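Local coordinates for protein xyloglucanase (Paenibacillus pabuli, PDB 2JEP) that hydrolyses xyloglucan of the plant cell wall as a family 5 glycoside hydrolase built on a TIM-barrel fold, at residues A[271-282]-A[339-347]. Residues are numbered along the deposited sequence; the frame is centred on the assembly and turned at random.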
loop_
_atom_site.group_PDB
_atom_site.type_symbol
_atom_site.label_atom_id
_atom_site.label_comp_id
_atom_site.label_asym_id
_atom_site.label_seq_id
_atom_site.Cartn_x
_atom_site.Cartn_y
_atom_site.Cartn_z
ATOM N N PHE A 271 9.382 -8.118 -16.038
ATOM C CA PHE A 271 8.047 -8.073 -16.617
ATOM C C PHE A 271 7.205 -6.920 -16.110
ATOM O O PHE A 271 6.610 -6.178 -16.892
ATOM C CB PHE A 271 7.305 -9.399 -16.330
ATOM C CG PHE A 271 5.848 -9.375 -16.691
ATOM C CD1 PHE A 271 5.447 -9.296 -18.012
ATOM C CD2 PHE A 271 4.878 -9.350 -15.704
ATOM C CE1 PHE A 271 4.089 -9.221 -18.351
ATOM C CE2 PHE A 271 3.529 -9.256 -16.022
ATOM C CZ PHE A 271 3.129 -9.185 -17.361
ATOM N N ALA A 272 7.120 -6.810 -14.782
ATOM C CA ALA A 272 6.084 -5.994 -14.166
ATOM C C ALA A 272 6.387 -4.510 -14.130
ATOM O O ALA A 272 5.450 -3.693 -14.191
ATOM C CB ALA A 272 5.786 -6.485 -12.755
ATOM N N GLY A 273 7.660 -4.154 -13.972
ATOM C CA GLY A 273 7.990 -2.757 -13.748
ATOM C C GLY A 273 9.111 -2.153 -14.572
ATOM O O GLY A 273 9.217 -0.919 -14.662
ATOM N N GLU A 274 9.978 -2.977 -15.155
ATOM C CA GLU A 274 11.110 -2.435 -15.912
ATOM C C GLU A 274 10.616 -1.793 -17.218
ATOM O O GLU A 274 9.905 -2.428 -17.997
ATOM C CB GLU A 274 12.112 -3.549 -16.212
ATOM C CG GLU A 274 13.362 -3.078 -16.900
ATOM C CD GLU A 274 14.403 -4.150 -17.158
ATOM O OE1 GLU A 274 14.146 -5.296 -16.804
ATOM O OE2 GLU A 274 15.455 -3.835 -17.762
ATOM N N GLU A 275 10.992 -0.530 -17.430
ATOM C CA GLU A 275 10.421 0.301 -18.490
ATOM C C GLU A 275 11.140 0.106 -19.830
ATOM O O GLU A 275 11.764 1.020 -20.382
ATOM C CB GLU A 275 10.393 1.770 -18.038
ATOM C CG GLU A 275 9.402 2.041 -16.906
ATOM C CD GLU A 275 9.252 3.514 -16.574
ATOM O OE1 GLU A 275 10.222 4.261 -16.798
ATOM O OE2 GLU A 275 8.145 3.924 -16.123
ATOM N N ASN A 276 11.035 -1.110 -20.339
ATOM C CA ASN A 276 11.488 -1.441 -21.676
ATOM C C ASN A 276 10.761 -2.698 -22.137
ATOM O O ASN A 276 9.924 -3.264 -21.418
ATOM C CB ASN A 276 13.016 -1.564 -21.748
ATOM C CG ASN A 276 13.552 -2.676 -20.893
ATOM O OD1 ASN A 276 13.042 -3.795 -20.915
ATOM N ND2 ASN A 276 14.606 -2.376 -20.126
ATOM N N GLY A 277 11.045 -3.095 -23.372
ATOM C CA GLY A 277 10.350 -4.227 -23.982
ATOM C C GLY A 277 11.062 -5.546 -23.923
ATOM O O GLY A 277 10.667 -6.481 -24.616
ATOM N N ASN A 278 12.061 -5.664 -23.047
ATOM C CA ASN A 278 12.810 -6.930 -22.984
ATOM C C ASN A 278 11.877 -8.098 -22.641
ATOM O O ASN A 278 11.952 -9.169 -23.252
ATOM C CB ASN A 278 13.931 -6.879 -21.945
ATOM C CG ASN A 278 15.006 -5.850 -22.256
ATOM O OD1 ASN A 278 15.112 -5.359 -23.384
ATOM N ND2 ASN A 278 15.855 -5.568 -21.247
ATOM N N ILE A 279 11.013 -7.905 -21.645
ATOM C CA ILE A 279 10.112 -8.943 -21.148
ATOM C C ILE A 279 8.702 -8.354 -21.137
ATOM O O ILE A 279 8.424 -7.358 -20.452
ATOM C CB ILE A 279 10.499 -9.394 -19.723
ATOM C CG1 ILE A 279 11.934 -9.933 -19.678
ATOM C CG2 ILE A 279 9.488 -10.413 -19.198
ATOM C CD1 ILE A 279 12.214 -11.179 -20.551
ATOM N N THR A 280 7.809 -8.992 -21.892
ATOM C CA THR A 280 6.459 -8.500 -22.090
ATOM C C THR A 280 5.372 -9.552 -21.816
ATOM O O THR A 280 4.190 -9.267 -21.996
ATOM C CB THR A 280 6.311 -7.979 -23.528
ATOM O OG1 THR A 280 6.685 -9.035 -24.415
ATOM C CG2 THR A 280 7.194 -6.746 -23.773
ATOM N N GLN A 281 5.776 -10.748 -21.370
ATOM C CA GLN A 281 4.847 -11.839 -21.142
ATOM C C GLN A 281 5.174 -12.503 -19.816
ATOM O O GLN A 281 6.282 -12.383 -19.315
ATOM C CB GLN A 281 4.913 -12.869 -22.288
ATOM C CG GLN A 281 4.861 -12.211 -23.673
ATOM C CD GLN A 281 4.725 -13.189 -24.792
ATOM O OE1 GLN A 281 4.775 -14.421 -24.611
ATOM N NE2 GLN A 281 4.545 -12.655 -25.984
ATOM N N TRP A 282 4.197 -13.212 -19.272
ATOM C CA TRP A 282 4.302 -13.860 -17.974
ATOM C C TRP A 282 3.347 -15.047 -17.912
ATOM O O TRP A 282 2.232 -14.974 -18.409
ATOM C CB TRP A 282 3.933 -12.860 -16.854
ATOM C CG TRP A 282 4.093 -13.432 -15.472
ATOM C CD1 TRP A 282 5.243 -13.426 -14.718
ATOM C CD2 TRP A 282 3.116 -14.144 -14.708
ATOM N NE1 TRP A 282 5.018 -14.078 -13.533
ATOM C CE2 TRP A 282 3.735 -14.550 -13.516
ATOM C CE3 TRP A 282 1.775 -14.493 -14.921
ATOM C CZ2 TRP A 282 3.053 -15.236 -12.527
ATOM C CZ3 TRP A 282 1.122 -15.201 -13.959
ATOM C CH2 TRP A 282 1.764 -15.572 -12.778
ATOM N N TYR A 339 -1.097 -10.803 -20.853
ATOM C CA TYR A 339 -0.257 -11.157 -19.704
ATOM C C TYR A 339 -0.453 -10.274 -18.494
ATOM O O TYR A 339 -0.330 -10.744 -17.370
ATOM C CB TYR A 339 1.235 -11.306 -20.127
ATOM C CG TYR A 339 1.265 -12.210 -21.331
ATOM C CD1 TYR A 339 0.860 -13.534 -21.207
ATOM C CD2 TYR A 339 1.442 -11.695 -22.605
ATOM C CE1 TYR A 339 0.707 -14.339 -22.294
ATOM C CE2 TYR A 339 1.307 -12.511 -23.719
ATOM C CZ TYR A 339 0.911 -13.822 -23.553
ATOM O OH TYR A 339 0.709 -14.662 -24.636
ATOM N N ARG A 340 -0.763 -8.997 -18.720
ATOM C CA ARG A 340 -1.129 -8.155 -17.594
ATOM C C ARG A 340 -2.372 -8.683 -16.904
ATOM O O ARG A 340 -2.467 -8.697 -15.684
ATOM C CB ARG A 340 -1.293 -6.698 -18.038
ATOM C CG ARG A 340 0.005 -6.123 -18.627
ATOM C CD ARG A 340 0.140 -4.627 -18.410
ATOM N NE ARG A 340 -0.948 -3.915 -19.047
ATOM C CZ ARG A 340 -1.423 -2.717 -18.668
ATOM N NH1 ARG A 340 -0.966 -2.058 -17.599
ATOM N NH2 ARG A 340 -2.386 -2.180 -19.373
ATOM N N ALA A 341 -3.342 -9.125 -17.693
ATOM C CA ALA A 341 -4.518 -9.757 -17.145
ATOM C C ALA A 341 -4.150 -11.049 -16.430
ATOM O O ALA A 341 -4.595 -11.279 -15.304
ATOM C CB ALA A 341 -5.557 -10.006 -18.243
ATOM N N ALA A 342 -3.377 -11.924 -17.083
ATOM C CA ALA A 342 -3.017 -13.215 -16.462
ATOM C C ALA A 342 -2.294 -13.007 -15.143
ATOM O O ALA A 342 -2.553 -13.719 -14.164
ATOM C CB ALA A 342 -2.183 -14.064 -17.424
ATOM N N TYR A 343 -1.371 -12.051 -15.115
ATOM C CA TYR A 343 -0.606 -11.741 -13.897
ATOM C C TYR A 343 -1.535 -11.213 -12.816
ATOM O O TYR A 343 -1.479 -11.653 -11.675
ATOM C CB TYR A 343 0.443 -10.692 -14.226
ATOM C CG TYR A 343 1.398 -10.303 -13.135
ATOM C CD1 TYR A 343 2.344 -11.170 -12.686
ATOM C CD2 TYR A 343 1.357 -9.062 -12.572
ATOM C CE1 TYR A 343 3.258 -10.824 -11.742
ATOM C CE2 TYR A 343 2.255 -8.690 -11.589
ATOM C CZ TYR A 343 3.219 -9.570 -11.174
ATOM O OH TYR A 343 4.109 -9.159 -10.205
ATOM N N ALA A 344 -2.419 -10.282 -13.166
ATOM C CA ALA A 344 -3.303 -9.718 -12.163
ATOM C C ALA A 344 -4.221 -10.786 -11.594
ATOM O O ALA A 344 -4.475 -10.823 -10.384
ATOM C CB ALA A 344 -4.144 -8.558 -12.736
ATOM N N LYS A 345 -4.765 -11.656 -12.446
ATOM C CA LYS A 345 -5.613 -12.740 -11.966
ATOM C C LYS A 345 -4.844 -13.673 -11.053
ATOM O O LYS A 345 -5.360 -14.095 -10.012
ATOM C CB LYS A 345 -6.202 -13.525 -13.147
ATOM C CG LYS A 345 -7.123 -14.643 -12.718
ATOM C CD LYS A 345 -7.899 -15.195 -13.896
ATOM C CE LYS A 345 -8.807 -16.336 -13.454
ATOM N NZ LYS A 345 -9.689 -16.738 -14.575
ATOM N N ALA A 346 -3.623 -14.033 -11.455
ATOM C CA ALA A 346 -2.835 -14.972 -10.677
ATOM C C ALA A 346 -2.503 -14.394 -9.297
ATOM O O ALA A 346 -2.619 -15.091 -8.274
ATOM C CB ALA A 346 -1.584 -15.362 -11.438
ATOM N N VAL A 347 -2.082 -13.128 -9.245
ATOM C CA VAL A 347 -1.730 -12.528 -7.956
ATOM C C VAL A 347 -2.978 -12.431 -7.089
ATOM O O VAL A 347 -2.943 -12.733 -5.892
ATOM C CB VAL A 347 -1.043 -11.148 -8.151
ATOM C CG1 VAL A 347 -0.909 -10.419 -6.814
ATOM C CG2 VAL A 347 0.313 -11.301 -8.865
#
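Tyr343 makes an edge-to-face (T-shaped) pair with each of two aromatic residues of segment 271-282, Trp282 at its edge and Phe271 over one face. Its own edge points at the face of Trp282, Tyr343 CD1 standing over the middle of the indole, 3.7 Å from Trp282 CD2, with the planes at 79°. In the second pair Tyr343 offers a face instead: CE2 of Phe271 comes down near the rim, 3.7 Å from Tyr343 CG, while Val347 CG2 backs the opposite face. With Trp282 CG anti to the backbone N (chi1 -177°), the indole reaches along the helix until Trp282 CH2 meets Ala346 CB at 3.6 Å. Without the indole, as with an alanine at Trp282, the Tyr343 edge would probably lose its facing ring and a gap would open beside Ala346. A CH-pi contact sets Gln281 CB over one face of the Tyr339 ring, 3.8 Å from its centroid; the extended Gln281 chain then runs alongside, its amide plane turned 20° from the ring. Tyr343 OH pairs with Ser267 O, Gln281 OE1 with Ser286 OG and Thr287 N; the buried Trp282 N has no partner. Within the (beta/alpha)8 barrel, the loop leaving helix 269-272, after strand 259-265, thus packs on helix 336-353, which helices 298-313 and 384-393 flank.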